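Local coordinates for protein diacylglycerol O-acyltransferase (Marinobacter hydrocarbonoclasticus, PDB 6CHJ) that probably catalyses the transfer of an acyl chain from acyl-CoA to a diacylglycerol or a fatty alcohol, forming triacylglycerol or wax ester, at residues Q233-S238 against R429-S434. Numbering follows the deposited sequence.
Sequences QKITGS and RRTLPS
At the edge of one of the chain's two six-stranded mixed sheets, the loop 233-238 entering strand 239-247, outermost within this chain, meets the turn 429-434 that leaves its antiparallel neighbour 420-428 for helix 437-453. One backbone hydrogen bond ties the two where the strands part: Arg429 N donates to Ser238 O over 2.9 Å, nearly straight at 169°, with the donor above the carbonyl plane. Beside it Ser238 OG rests 3.4 Å from Arg429 CB and is hydrogen-bonded back to Thr236 OG1 (3.1 Å), so the two hydroxyls brace each other within their own loop. The Arg429 chain runs on, extended, to a salt bridge from NE to Asp77 of the second subunit, which places the contact at the dimer interface. Arg430 also starts with CG anti to its backbone N, but bends at chi3 (72°), which brings the guanidinium against Thr236. Thr236 CG2 sits above one face of that group, offset toward its rim, 3.3 Å from Arg430 NH1, while Lys234 O lies at the edge, in plane. An alanine at Arg430 would remove the guanidinium and would probably leave the Thr236 methyl less well packed and the two loops less firmly held together. Further along, Thr431 CG2 approaches the same carbonyl oxygen, Lys234 O, at 3.6 Å, and Arg430 NH2 reaches it at 2.6 Å.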
loop_
_atom_site.group_PDB
_atom_site.type_symbol
_atom_site.label_atom_id
_atom_site.label_comp_id
_atom_site.label_asym_id
_atom_site.label_seq_id
_atom_site.Cartn_x
_atom_site.Cartn_y
_atom_site.Cartn_z
ATOM N N GLN B 233 1.115 2.011 22.959
ATOM C CA GLN B 233 1.625 3.325 22.621
ATOM C C GLN B 233 1.222 3.632 21.181
ATOM O O GLN B 233 0.686 2.778 20.475
ATOM C CB GLN B 233 3.150 3.380 22.816
ATOM C CG GLN B 233 3.833 2.041 22.529
ATOM C CD GLN B 233 5.341 2.051 22.795
ATOM O OE1 GLN B 233 6.002 3.084 22.664
ATOM N NE2 GLN B 233 5.887 0.897 23.178
ATOM N N LYS B 234 1.453 4.869 20.760
ATOM C CA LYS B 234 1.146 5.270 19.393
ATOM C C LYS B 234 1.998 4.472 18.400
ATOM O O LYS B 234 3.166 4.156 18.654
ATOM C CB LYS B 234 1.382 6.780 19.215
ATOM C CG LYS B 234 0.305 7.675 19.892
ATOM C CD LYS B 234 0.527 9.178 19.651
ATOM C CE LYS B 234 -0.799 9.984 19.680
ATOM N NZ LYS B 234 -1.294 10.414 18.317
ATOM N N ILE B 235 1.412 4.150 17.249
ATOM C CA ILE B 235 2.010 3.196 16.330
ATOM C C ILE B 235 2.250 3.867 14.980
ATOM O O ILE B 235 1.758 4.957 14.699
ATOM C CB ILE B 235 1.149 1.929 16.162
ATOM C CG1 ILE B 235 -0.206 2.298 15.568
ATOM C CG2 ILE B 235 0.957 1.232 17.492
ATOM C CD1 ILE B 235 -0.981 1.114 15.024
ATOM N N THR B 236 3.052 3.198 14.162
ATOM C CA THR B 236 3.203 3.501 12.752
ATOM C C THR B 236 2.250 2.643 11.927
ATOM O O THR B 236 1.599 1.721 12.428
ATOM C CB THR B 236 4.634 3.240 12.304
ATOM O OG1 THR B 236 4.832 1.821 12.229
ATOM C CG2 THR B 236 5.619 3.819 13.310
ATOM N N GLY B 237 2.186 2.944 10.637
ATOM C CA GLY B 237 1.374 2.166 9.731
ATOM C C GLY B 237 2.036 0.941 9.121
ATOM O O GLY B 237 1.431 0.303 8.251
ATOM N N SER B 238 3.252 0.590 9.528
ATOM C CA SER B 238 3.927 -0.583 8.989
ATOM C C SER B 238 3.646 -1.780 9.888
ATOM O O SER B 238 3.579 -1.652 11.117
ATOM C CB SER B 238 5.438 -0.356 8.849
ATOM O OG SER B 238 6.042 -0.117 10.112
ATOM N N ARG B 429 5.237 -2.783 13.141
ATOM C CA ARG B 429 6.637 -3.176 12.972
ATOM C C ARG B 429 7.591 -2.362 13.851
ATOM O O ARG B 429 8.593 -2.900 14.322
ATOM C CB ARG B 429 7.048 -3.035 11.507
ATOM C CG ARG B 429 8.500 -3.423 11.257
ATOM C CD ARG B 429 8.888 -3.386 9.783
ATOM N NE ARG B 429 10.188 -4.026 9.583
ATOM C CZ ARG B 429 10.361 -5.309 9.265
ATOM N NH1 ARG B 429 9.318 -6.122 9.086
ATOM N NH2 ARG B 429 11.591 -5.781 9.122
ATOM N N ARG B 430 7.319 -1.065 14.080
ATOM C CA ARG B 430 8.269 -0.282 14.871
ATOM C C ARG B 430 8.169 -0.584 16.363
ATOM O O ARG B 430 9.190 -0.789 17.031
ATOM C CB ARG B 430 8.077 1.216 14.660
ATOM C CG ARG B 430 8.948 2.016 15.622
ATOM C CD ARG B 430 8.476 3.436 15.799
ATOM N NE ARG B 430 7.244 3.530 16.581
ATOM C CZ ARG B 430 6.435 4.593 16.564
ATOM N NH1 ARG B 430 6.732 5.637 15.787
ATOM N NH2 ARG B 430 5.325 4.617 17.311
ATOM N N THR B 431 6.960 -0.589 16.918
ATOM C CA THR B 431 6.911 -0.698 18.366
ATOM C C THR B 431 7.143 -2.124 18.841
ATOM O O THR B 431 7.461 -2.325 20.017
ATOM C CB THR B 431 5.587 -0.113 18.905
ATOM O OG1 THR B 431 4.487 -0.817 18.347
ATOM C CG2 THR B 431 5.446 1.354 18.484
ATOM N N LEU B 432 7.056 -3.111 17.951
ATOM C CA LEU B 432 7.212 -4.514 18.321
ATOM C C LEU B 432 8.321 -5.156 17.495
ATOM O O LEU B 432 8.059 -6.024 16.649
ATOM C CB LEU B 432 5.895 -5.268 18.161
ATOM C CG LEU B 432 4.909 -4.860 19.256
ATOM C CD1 LEU B 432 3.569 -5.533 19.083
ATOM C CD2 LEU B 432 5.515 -5.190 20.606
ATOM N N PRO B 433 9.577 -4.773 17.742
ATOM C CA PRO B 433 10.691 -5.367 16.998
ATOM C C PRO B 433 10.780 -6.872 17.206
ATOM O O PRO B 433 10.663 -7.368 18.329
ATOM C CB PRO B 433 11.915 -4.652 17.580
ATOM C CG PRO B 433 11.479 -4.203 18.943
ATOM C CD PRO B 433 10.058 -3.802 18.743
ATOM N N SER B 434 10.980 -7.591 16.095
ATOM C CA SER B 434 11.264 -9.029 16.086
ATOM C C SER B 434 10.031 -9.844 16.466
ATOM O O SER B 434 10.131 -10.894 17.093
ATOM C CB SER B 434 12.451 -9.368 16.988
ATOM O OG SER B 434 13.603 -8.664 16.556
#